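PDB 5DNX: imidazoleglycerol-phosphate dehydratase from Pyrococcus furiosus, which catalyses the dehydration of D-erythro-1-(imidazol-4-yl)glycerol 3-phosphate to 3-(imidazol-4-yl)-2-oxopropyl phosphate, the sixth of nine steps in histidine biosynthesis. Local coordinates for residues L27-T32 against I147-F152; L50-W55 against A115-K120; I107-E112 against S140-H145. All coordinates share one frame; numbering follows the deposited sequence.

In the fold
Along the chain the segments run 27-32, 50-55, 107-112, 115-120, 140-145 and 147-152: contacts 2 and 3 fall inside the loop closed by contact 1, and their own segments alternate. Contact 1 joins helices 25-38 and 144-162, contact 2 joins helices 51-69 and 116-130, and contact 3 ties the loop before helix 116-130 to the start of helix 144-162. The centres of contacts 1 and 2 lie about 12 Å apart, those of 1 and 3 about 13 Å, and those of 2 and 3 about 16 Å. Contacts 1 and 3 supply ligands to one manganese, contact 2 to two others; each takes residues from two chains of the 24-chain assembly, so the sites form where subunits meet.

Contact 1 of 3, residues L27-T32 against I147-F152; sequences LDHMLT and IVEAAF. With MN (manganese (II) ion), chain E; 5LD ([(2R)-2-hydroxy-3-(1H-1,2,4-triazol-1-yl)propyl]phosphonic acid), chain F.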
loop_
_atom_site.group_PDB
_atom_site.type_symbol
_atom_site.label_atom_id
_atom_site.label_comp_id
_atom_site.label_asym_id
_atom_site.label_seq_id
_atom_site.Cartn_x
_atom_site.Cartn_y
_atom_site.Cartn_z
ATOM N N LEU A 27 44.432 2.566 -11.859
ATOM C CA LEU A 27 45.014 3.366 -10.779
ATOM C C LEU A 27 46.062 4.328 -11.308
ATOM O O LEU A 27 46.105 5.471 -10.879
ATOM C CB LEU A 27 45.630 2.511 -9.680
ATOM C CG LEU A 27 46.089 3.276 -8.425
ATOM C CD1 LEU A 27 44.980 4.147 -7.838
ATOM C CD2 LEU A 27 46.599 2.261 -7.400
ATOM N N ASP A 28 46.871 3.895 -12.267
ATOM C CA ASP A 28 47.830 4.826 -12.891
ATOM C C ASP A 28 47.125 6.087 -13.458
ATOM O O ASP A 28 47.564 7.208 -13.246
ATOM C CB ASP A 28 48.597 4.160 -14.032
ATOM C CG ASP A 28 49.615 3.161 -13.579
ATOM O OD1 ASP A 28 49.889 3.063 -12.375
ATOM O OD2 ASP A 28 50.149 2.448 -14.468
ATOM N N HIS A 29 46.018 5.868 -14.151
ATOM C CA HIS A 29 45.220 6.944 -14.700
ATOM C C HIS A 29 44.630 7.830 -13.589
ATOM O O HIS A 29 44.685 9.057 -13.677
ATOM C CB HIS A 29 44.105 6.382 -15.576
ATOM C CG HIS A 29 43.252 7.419 -16.230
ATOM N ND1 HIS A 29 43.780 8.556 -16.811
ATOM C CD2 HIS A 29 41.924 7.457 -16.469
ATOM C CE1 HIS A 29 42.808 9.268 -17.342
ATOM N NE2 HIS A 29 41.672 8.620 -17.156
ATOM N N MET A 30 44.039 7.219 -12.569
ATOM C CA MET A 30 43.442 7.984 -11.480
ATOM C C MET A 30 44.499 8.809 -10.724
ATOM O O MET A 30 44.252 9.966 -10.375
ATOM C CB MET A 30 42.715 7.043 -10.511
ATOM C CG MET A 30 41.485 6.344 -11.051
ATOM S SD MET A 30 40.250 7.463 -11.746
ATOM C CE MET A 30 40.715 7.359 -13.449
ATOM N N LEU A 31 45.663 8.224 -10.472
ATOM C CA LEU A 31 46.736 8.937 -9.788
ATOM C C LEU A 31 47.309 10.045 -10.646
ATOM O O LEU A 31 47.762 11.050 -10.125
ATOM C CB LEU A 31 47.849 8.005 -9.349
ATOM C CG LEU A 31 47.481 7.009 -8.263
ATOM C CD1 LEU A 31 48.593 5.986 -8.063
ATOM C CD2 LEU A 31 47.103 7.653 -6.937
ATOM N N THR A 32 47.338 9.835 -11.952
ATOM C CA THR A 32 47.794 10.863 -12.876
ATOM C C THR A 32 46.856 12.067 -12.775
ATOM O O THR A 32 47.327 13.194 -12.656
ATOM C CB THR A 32 47.905 10.299 -14.312
ATOM O OG1 THR A 32 48.904 9.263 -14.328
ATOM C CG2 THR A 32 48.244 11.385 -15.343
ATOM N N ILE A 147 32.520 9.166 -12.739
ATOM C CA ILE A 147 32.340 9.380 -11.309
ATOM C C ILE A 147 33.660 9.230 -10.553
ATOM O O ILE A 147 34.034 10.105 -9.744
ATOM C CB ILE A 147 31.253 8.437 -10.714
ATOM C CG1 ILE A 147 29.863 8.805 -11.267
ATOM C CG2 ILE A 147 31.260 8.511 -9.207
ATOM C CD1 ILE A 147 28.771 7.748 -11.088
ATOM N N VAL A 148 34.358 8.138 -10.810
ATOM C CA VAL A 148 35.580 7.865 -10.097
ATOM C C VAL A 148 36.679 8.851 -10.480
ATOM O O VAL A 148 37.390 9.371 -9.601
ATOM C CB VAL A 148 36.014 6.415 -10.267
ATOM C CG1 VAL A 148 37.368 6.168 -9.593
ATOM C CG2 VAL A 148 34.969 5.442 -9.667
ATOM N N GLU A 149 36.791 9.152 -11.768
ATOM C CA GLU A 149 37.796 10.110 -12.210
ATOM C C GLU A 149 37.475 11.511 -11.674
ATOM O O GLU A 149 38.383 12.221 -11.266
ATOM C CB GLU A 149 37.960 10.111 -13.716
ATOM C CG GLU A 149 39.108 10.999 -14.179
ATOM C CD GLU A 149 39.420 10.893 -15.648
ATOM O OE1 GLU A 149 38.947 9.961 -16.348
ATOM O OE2 GLU A 149 40.157 11.779 -16.103
ATOM N N ALA A 150 36.207 11.901 -11.654
ATOM C CA ALA A 150 35.840 13.169 -11.019
ATOM C C ALA A 150 36.261 13.218 -9.544
ATOM O O ALA A 150 36.757 14.244 -9.075
ATOM C CB ALA A 150 34.369 13.449 -11.166
ATOM N N ALA A 151 36.094 12.103 -8.828
ATOM C CA ALA A 151 36.540 12.032 -7.446
ATOM C C ALA A 151 38.074 12.234 -7.329
ATOM O O ALA A 151 38.522 12.975 -6.459
ATOM C CB ALA A 151 36.103 10.733 -6.810
ATOM N N PHE A 152 38.866 11.585 -8.180
ATOM C CA PHE A 152 40.329 11.775 -8.128
ATOM C C PHE A 152 40.770 13.183 -8.560
ATOM O O PHE A 152 41.648 13.769 -7.923
ATOM C CB PHE A 152 41.073 10.711 -8.940
ATOM C CG PHE A 152 41.256 9.403 -8.219
ATOM C CD1 PHE A 152 42.435 9.146 -7.521
ATOM C CD2 PHE A 152 40.263 8.428 -8.229
ATOM C CE1 PHE A 152 42.629 7.942 -6.862
ATOM C CE2 PHE A 152 40.458 7.193 -7.589
ATOM C CZ PHE A 152 41.630 6.966 -6.889
HETATM MN MN MN E . 39.667 8.978 -18.141
HETATM O O10 5LD F . 38.706 15.003 -18.758
HETATM P P9 5LD F . 39.939 14.893 -19.666
HETATM O O11 5LD F . 39.532 14.919 -21.121
HETATM O O12 5LD F . 40.990 15.918 -19.343
HETATM C C8 5LD F . 40.741 13.294 -19.330
HETATM C C7 5LD F . 39.851 12.046 -19.214
HETATM O O13 5LD F . 40.652 10.934 -18.763
HETATM C C6 5LD F . 39.240 11.643 -20.551
HETATM N N2 5LD F . 38.026 10.833 -20.390
HETATM N N1 5LD F . 38.051 9.734 -19.536
HETATM C C5 5LD F . 36.819 9.227 -19.618
HETATM N N4 5LD F . 36.056 9.949 -20.475
HETATM C C3 5LD F . 36.849 10.936 -20.969
#
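The Phe152 ring receives Met30 CB on one face, 3.4 Å from its centroid and almost directly above the centre, a CH-pi contact; at the ring edge, in plane, lies the carbonyl oxygen of Val148, one turn earlier in the same helix. Phe122 also meets this ring, at an inclined angle. The His29 ring carries O13 of the bound triazole phosphonate at its edge, while OE1 of Glu149 approaches it obliquely, the carboxylate turned 79° from the ring plane. His29 NE2 and Glu149 OE1 are 3.1 Å apart because both bind the same manganese ion, at 2.3 Å for His29 NE2 and 2.2 Å for Glu149 OE1. Between this metal site and the phenyl ring sits Met30. The bend at chi2 sets SD 3.6 Å from Glu149 CA, and the turn at chi3 (96°) carries CE crosswise against CB and CG of Glu149. The sulfur also stands oblique to the Phe152 ring, 4.4 Å from its centroid, a Met-aromatic contact, and packs on CG1 of Val148. Helices 25-38 and 144-162 meet here with their local axes 41° apart, and every touching residue is buried. His145 of the same chain and His53 of a neighbouring subunit join His29 and Glu149 around the manganese, and N1 and O13 of the inhibitor complete six ligands. Glu149 reaches the metal through an extended chain, its OE1 on the ion and its OE2 2.8 Å from O13 of the inhibitor. One carboxylate thus faces both metal and ligand hydroxyl, while the triazole and hydroxyl together chelate the manganese, consistent with a substrate whose imidazole and hydroxyl groups could be held in a similar way.

Contact 2 of 3, residues L50-W55 against A115-K120; sequences LRHHLW and AVSLLK. With MN (manganese (II) ion), chain D; MN (manganese (II) ion), chain B; 5LD ([(2R)-2-hydroxy-3-(1H-1,2,4-triazol-1-yl)propyl]phosphonic acid), chain C.
Ser117 OG comes within 3.9 Å of His52 ND1, and the two share a hydrogen-bonding partner, OE1 of Glu111 of a neighbouring subunit; Ser117 also has Asn143 of that subunit as a polar partner. His52, its CG anti to the backbone N (chi1 -180°), aims NE2 at a manganese ion, bound at 2.3 Å, whose other ligands are Glu56, Glu121, His146 of the neighbouring subunit, a water and N4 of the inhibitor's triazole. A second manganese, held by His53 NE2, takes the triazole N1; His52, His53 and Glu56 form the HHxxE metal-binding motif of this family. Leu118 carries most of the packing. Its CB rests over one face of the Trp55 indole, 3.9 Å from the six-membered ring centroid and offset toward the rim, while its carbonyl oxygen lies 3.3 Å from Trp55 CE3. The two methyls then part: CD2 sits 3.6 Å from His52 CA, and CD1 lies over one face of the Arg51 guanidinium, 3.5 Å from NH1. Arg51 NE and Trp55 NE1 both reach Asp24, by a salt bridge and a hydrogen bond. Leu119 meets Trp55 with its backbone, N nearest and oblique to the ring. Helices 51-69 and 116-130 run roughly parallel, their local axes 30° apart. Trp55 packs on Ile26 and Leu27 of helix 25-38 and, with Leu119, on Phe152 of helix 144-162, while Leu54 turns to Ala46 of strand 42-48.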
loop_
_atom_site.group_PDB
_atom_site.type_symbol
_atom_site.label_atom_id
_atom_site.label_comp_id
_atom_site.label_asym_id
_atom_site.label_seq_id
_atom_site.Cartn_x
_atom_site.Cartn_y
_atom_site.Cartn_z
ATOM N N LEU A 50 47.321 -8.238 -4.665
ATOM C CA LEU A 50 45.916 -8.060 -5.033
ATOM C C LEU A 50 45.591 -6.572 -5.149
ATOM O O LEU A 50 46.110 -5.747 -4.398
ATOM C CB LEU A 50 45.005 -8.671 -3.965
ATOM C CG LEU A 50 45.146 -10.151 -3.653
ATOM C CD1 LEU A 50 44.124 -10.480 -2.569
ATOM C CD2 LEU A 50 44.945 -10.967 -4.919
ATOM N N ARG A 51 44.709 -6.231 -6.083
ATOM C CA ARG A 51 44.399 -4.836 -6.354
ATOM C C ARG A 51 43.900 -4.072 -5.134
ATOM O O ARG A 51 44.253 -2.924 -4.954
ATOM C CB ARG A 51 43.421 -4.697 -7.516
ATOM C CG ARG A 51 43.994 -5.073 -8.882
ATOM C CD ARG A 51 42.932 -4.897 -9.958
ATOM N NE ARG A 51 42.767 -3.474 -10.308
ATOM C CZ ARG A 51 41.632 -2.895 -10.690
ATOM N NH1 ARG A 51 40.478 -3.570 -10.710
ATOM N NH2 ARG A 51 41.645 -1.605 -11.009
ATOM N N HIS A 52 43.091 -4.705 -4.280
ATOM C CA HIS A 52 42.631 -4.006 -3.076
ATOM C C HIS A 52 43.801 -3.559 -2.217
ATOM O O HIS A 52 43.803 -2.432 -1.730
ATOM C CB HIS A 52 41.727 -4.914 -2.305
ATOM C CG HIS A 52 41.148 -4.368 -1.030
ATOM N ND1 HIS A 52 39.816 -4.551 -0.722
ATOM C CD2 HIS A 52 41.711 -3.804 0.069
ATOM C CE1 HIS A 52 39.576 -4.092 0.492
ATOM N NE2 HIS A 52 40.710 -3.640 0.996
ATOM N N HIS A 53 44.779 -4.429 -2.030
ATOM C CA HIS A 53 45.938 -4.090 -1.215
ATOM C C HIS A 53 46.704 -2.931 -1.836
ATOM O O HIS A 53 47.157 -2.035 -1.131
ATOM C CB HIS A 53 46.852 -5.294 -1.046
ATOM C CG HIS A 53 46.217 -6.439 -0.336
ATOM N ND1 HIS A 53 46.721 -7.717 -0.410
ATOM C CD2 HIS A 53 45.168 -6.497 0.524
ATOM C CE1 HIS A 53 45.994 -8.523 0.345
ATOM N NE2 HIS A 53 45.051 -7.806 0.924
ATOM N N LEU A 54 46.807 -2.927 -3.159
ATOM C CA LEU A 54 47.445 -1.815 -3.879
ATOM C C LEU A 54 46.727 -0.474 -3.667
ATOM O O LEU A 54 47.340 0.525 -3.303
ATOM C CB LEU A 54 47.511 -2.107 -5.372
ATOM C CG LEU A 54 48.023 -0.965 -6.267
ATOM C CD1 LEU A 54 49.505 -0.712 -6.008
ATOM C CD2 LEU A 54 47.734 -1.279 -7.727
ATOM N N TRP A 55 45.427 -0.437 -3.936
ATOM C CA TRP A 55 44.656 0.806 -3.810
ATOM C C TRP A 55 44.707 1.370 -2.390
ATOM O O TRP A 55 44.975 2.550 -2.186
ATOM C CB TRP A 55 43.212 0.642 -4.312
ATOM C CG TRP A 55 43.088 0.577 -5.837
ATOM C CD1 TRP A 55 43.677 -0.329 -6.690
ATOM C CD2 TRP A 55 42.359 1.482 -6.668
ATOM N NE1 TRP A 55 43.333 -0.054 -7.982
ATOM C CE2 TRP A 55 42.538 1.065 -8.001
ATOM C CE3 TRP A 55 41.549 2.600 -6.411
ATOM C CZ2 TRP A 55 41.917 1.717 -9.081
ATOM C CZ3 TRP A 55 40.966 3.258 -7.479
ATOM C CH2 TRP A 55 41.164 2.820 -8.801
ATOM N N ALA A 115 35.795 0.051 -9.412
ATOM C CA ALA A 115 34.969 -0.548 -8.377
ATOM C C ALA A 115 34.865 0.407 -7.217
ATOM O O ALA A 115 35.863 0.963 -6.784
ATOM C CB ALA A 115 35.566 -1.869 -7.920
ATOM N N VAL A 116 33.662 0.546 -6.680
ATOM C CA VAL A 116 33.459 1.303 -5.450
ATOM C C VAL A 116 34.340 0.794 -4.321
ATOM O O VAL A 116 34.876 1.599 -3.555
ATOM C CB VAL A 116 31.965 1.303 -5.026
ATOM C CG1 VAL A 116 31.793 1.975 -3.670
ATOM C CG2 VAL A 116 31.123 2.024 -6.086
ATOM N N SER A 117 34.514 -0.525 -4.208
ATOM C CA SER A 117 35.432 -1.108 -3.184
ATOM C C SER A 117 36.807 -0.489 -3.234
ATOM O O SER A 117 37.343 -0.061 -2.217
ATOM C CB SER A 117 35.606 -2.627 -3.357
ATOM O OG SER A 117 36.756 -3.114 -2.586
ATOM N N LEU A 118 37.356 -0.405 -4.435
ATOM C CA LEU A 118 38.706 0.107 -4.615
ATOM C C LEU A 118 38.777 1.611 -4.350
ATOM O O LEU A 118 39.702 2.076 -3.689
ATOM C CB LEU A 118 39.217 -0.234 -6.011
ATOM C CG LEU A 118 39.341 -1.734 -6.292
ATOM C CD1 LEU A 118 39.836 -1.948 -7.714
ATOM C CD2 LEU A 118 40.271 -2.425 -5.299
ATOM N N LEU A 119 37.799 2.367 -4.838
ATOM C CA LEU A 119 37.748 3.806 -4.537
ATOM C C LEU A 119 37.685 4.049 -3.047
ATOM O O LEU A 119 38.447 4.849 -2.518
ATOM C CB LEU A 119 36.565 4.486 -5.209
ATOM C CG LEU A 119 36.315 5.942 -4.831
ATOM C CD1 LEU A 119 37.460 6.826 -5.278
ATOM C CD2 LEU A 119 34.984 6.394 -5.421
ATOM N N LYS A 120 36.786 3.344 -2.369
ATOM C CA LYS A 120 36.650 3.525 -0.918
ATOM C C LYS A 120 37.920 3.188 -0.182
ATOM O O LYS A 120 38.300 3.880 0.771
ATOM C CB LYS A 120 35.490 2.702 -0.379
ATOM C CG LYS A 120 34.135 3.337 -0.669
ATOM C CD LYS A 120 33.023 2.490 0.011
ATOM C CE LYS A 120 31.624 3.042 -0.171
ATOM N NZ LYS A 120 30.619 2.032 0.292
HETATM MN MN MN D . 40.972 -2.802 3.081
HETATM MN MN MN B . 43.592 -8.763 2.469
HETATM O O10 5LD C . 44.167 -7.332 8.404
HETATM P P9 5LD C . 45.660 -7.353 8.048
HETATM O O11 5LD C . 46.192 -5.946 7.901
HETATM O O12 5LD C . 46.473 -8.179 9.005
HETATM C C8 5LD C . 45.841 -8.198 6.446
HETATM C C7 5LD C . 44.864 -7.832 5.318
HETATM O O13 5LD C . 45.057 -8.740 4.212
HETATM C C6 5LD C . 45.095 -6.423 4.784
HETATM N N2 5LD C . 43.904 -5.872 4.125
HETATM N N1 5LD C . 43.247 -6.635 3.163
HETATM C C5 5LD C . 42.233 -5.862 2.768
HETATM N N4 5LD C . 42.245 -4.677 3.427
HETATM C C3 5LD C . 43.324 -4.698 4.253
HETATM O O HOH W 1 41.571 -2.184 5.154
#

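Contact 3 of 3, residues I107-E112 against S140-H145; sequences IKDAEE and SGENAH. With MN (manganese (II) ion), chain E; 5LD ([(2R)-2-hydroxy-3-(1H-1,2,4-triazol-1-yl)propyl]phosphonic acid), chain F.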
loop_
_atom_site.group_PDB
_atom_site.type_symbol
_atom_site.label_atom_id
_atom_site.label_comp_id
_atom_site.label_asym_id
_atom_site.label_seq_id
_atom_site.Cartn_x
_atom_site.Cartn_y
_atom_site.Cartn_z
ATOM N N ILE A 107 26.898 4.350 -8.729
ATOM C CA ILE A 107 27.304 4.024 -10.083
ATOM C C ILE A 107 26.203 3.227 -10.752
ATOM O O ILE A 107 25.880 2.138 -10.298
ATOM C CB ILE A 107 28.613 3.227 -10.094
ATOM C CG1 ILE A 107 29.756 4.113 -9.575
ATOM C CG2 ILE A 107 28.908 2.710 -11.507
ATOM C CD1 ILE A 107 31.072 3.378 -9.409
ATOM N N LYS A 108 25.664 3.749 -11.842
ATOM C CA LYS A 108 24.595 3.083 -12.587
ATOM C C LYS A 108 25.175 2.238 -13.719
ATOM O O LYS A 108 24.776 1.114 -13.903
ATOM C CB LYS A 108 23.613 4.114 -13.143
ATOM C CG LYS A 108 22.376 3.536 -13.814
ATOM C CD LYS A 108 21.424 4.655 -14.219
ATOM C CE LYS A 108 20.008 4.162 -14.456
ATOM N NZ LYS A 108 19.927 3.272 -15.644
ATOM N N ASP A 109 26.113 2.803 -14.476
ATOM C CA ASP A 109 26.775 2.119 -15.599
ATOM C C ASP A 109 28.192 1.728 -15.186
ATOM O O ASP A 109 29.133 2.546 -15.209
ATOM C CB ASP A 109 26.807 3.036 -16.823
ATOM C CG ASP A 109 25.397 3.419 -17.310
ATOM O OD1 ASP A 109 24.450 2.623 -17.124
ATOM O OD2 ASP A 109 25.244 4.528 -17.887
ATOM N N ALA A 110 28.333 0.468 -14.802
ATOM C CA ALA A 110 29.610 -0.074 -14.332
ATOM C C ALA A 110 30.618 -0.145 -15.469
ATOM O O ALA A 110 30.243 -0.248 -16.653
ATOM C CB ALA A 110 29.402 -1.461 -13.735
ATOM N N GLU A 111 31.895 -0.151 -15.104
ATOM C CA GLU A 111 32.963 -0.292 -16.066
ATOM C C GLU A 111 34.067 -1.177 -15.483
ATOM O O GLU A 111 34.493 -0.939 -14.362
ATOM C CB GLU A 111 33.521 1.093 -16.377
ATOM C CG GLU A 111 34.497 1.102 -17.537
ATOM C CD GLU A 111 34.830 2.514 -17.986
ATOM O OE1 GLU A 111 33.874 3.269 -18.324
ATOM O OE2 GLU A 111 36.029 2.885 -17.922
ATOM N N GLU A 112 34.559 -2.138 -16.278
ATOM C CA GLU A 112 35.600 -3.073 -15.820
ATOM C C GLU A 112 36.781 -2.281 -15.305
ATOM O O GLU A 112 37.213 -1.346 -15.965
ATOM C CB GLU A 112 36.118 -3.968 -16.962
ATOM C CG GLU A 112 35.128 -4.872 -17.688
ATOM C CD GLU A 112 35.695 -5.421 -19.004
ATOM O OE1 GLU A 112 36.515 -4.741 -19.679
ATOM O OE2 GLU A 112 35.318 -6.548 -19.383
ATOM N N SER A 140 25.478 14.196 -9.041
ATOM C CA SER A 140 24.841 13.715 -10.255
ATOM C C SER A 140 25.731 12.689 -10.898
ATOM O O SER A 140 26.934 12.659 -10.644
ATOM C CB SER A 140 24.634 14.852 -11.263
ATOM O OG SER A 140 23.748 15.814 -10.755
ATOM N N GLY A 141 25.139 11.852 -11.736
ATOM C CA GLY A 141 25.960 10.982 -12.580
ATOM C C GLY A 141 25.582 9.537 -12.617
ATOM O O GLY A 141 24.860 9.033 -11.745
ATOM N N GLU A 142 26.048 8.880 -13.676
ATOM C CA GLU A 142 25.773 7.455 -13.915
ATOM C C GLU A 142 27.004 6.622 -14.243
ATOM O O GLU A 142 27.081 5.454 -13.877
ATOM C CB GLU A 142 24.733 7.359 -15.043
ATOM C CG GLU A 142 23.443 8.124 -14.670
ATOM C CD GLU A 142 22.224 7.726 -15.464
ATOM O OE1 GLU A 142 22.388 7.266 -16.601
ATOM O OE2 GLU A 142 21.096 7.874 -14.947
ATOM N N ASN A 143 27.947 7.210 -14.972
ATOM C CA ASN A 143 29.078 6.465 -15.503
ATOM C C ASN A 143 30.194 6.245 -14.501
ATOM O O ASN A 143 30.712 7.197 -13.942
ATOM C CB ASN A 143 29.643 7.219 -16.709
ATOM C CG ASN A 143 30.735 6.449 -17.402
ATOM O OD1 ASN A 143 31.877 6.493 -16.987
ATOM N ND2 ASN A 143 30.376 5.705 -18.444
ATOM N N ALA A 144 30.610 4.995 -14.326
ATOM C CA ALA A 144 31.612 4.645 -13.324
ATOM C C ALA A 144 32.927 5.417 -13.486
ATOM O O ALA A 144 33.481 5.927 -12.515
ATOM C CB ALA A 144 31.895 3.150 -13.367
ATOM N N HIS A 145 33.440 5.453 -14.710
ATOM C CA HIS A 145 34.728 6.103 -14.994
ATOM C C HIS A 145 34.610 7.605 -14.726
ATOM O O HIS A 145 35.488 8.190 -14.090
ATOM C CB HIS A 145 35.085 5.804 -16.437
ATOM C CG HIS A 145 36.444 6.242 -16.887
ATOM N ND1 HIS A 145 37.194 5.454 -17.728
ATOM C CD2 HIS A 145 37.123 7.405 -16.751
ATOM C CE1 HIS A 145 38.297 6.097 -18.074
ATOM N NE2 HIS A 145 38.280 7.280 -17.487
HETATM MN MN MN E . 39.667 8.978 -18.141
HETATM O O10 5LD F . 38.706 15.003 -18.758
HETATM P P9 5LD F . 39.939 14.893 -19.666
HETATM O O11 5LD F . 39.532 14.919 -21.121
HETATM O O12 5LD F . 40.990 15.918 -19.343
HETATM C C8 5LD F . 40.741 13.294 -19.330
HETATM C C7 5LD F . 39.851 12.046 -19.214
HETATM O O13 5LD F . 40.652 10.934 -18.763
HETATM C C6 5LD F . 39.240 11.643 -20.551
HETATM N N2 5LD F . 38.026 10.833 -20.390
HETATM N N1 5LD F . 38.051 9.734 -19.536
HETATM C C5 5LD F . 36.819 9.227 -19.618
HETATM N N4 5LD F . 36.056 9.949 -20.475
HETATM C C3 5LD F . 36.849 10.936 -20.969
HETATM O O HOH W 2 27.497 5.883 -19.052
#
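Glu111 and His145 both place CG anti to the backbone N (chi1 -171° and -173°), which carries the carboxylate to the imidazole for a His-carboxylate hydrogen bond: His145 ND1 donates to the syn lone pair of Glu111 OE2 at 2.8 Å, in the plane of the ring. The backbones are joined by a single beta bridge, Asp109 with Asn143, just before helix 144-162, where Asn143 is the N-cap and its OD1 accepts from His146 N. Glu142 O takes two bonds, from Lys108 N at 3.0 Å and, nearly straight at 174°, from Asp109 N at 2.9 Å; Ala144 N returns one to Asp109 O. Ala144 CB packs on Ile107 CG2 at 3.5 Å, and the Lys108 side chain runs beside that of Glu142. Glu111 works in the second shell of two metal sites: OE2, with the manganese at NE2, fixes the rotation of the His145 ring, and OE1 turns to His52 of a neighbouring subunit. From that subunit Lys120 makes a salt bridge to Asp109 OD2, and Ser117 is a polar partner of Asn143. A water molecule spans the bridge, donating to Asp109 OD2 and accepting from Asn143 ND2, each at 2.9 Å.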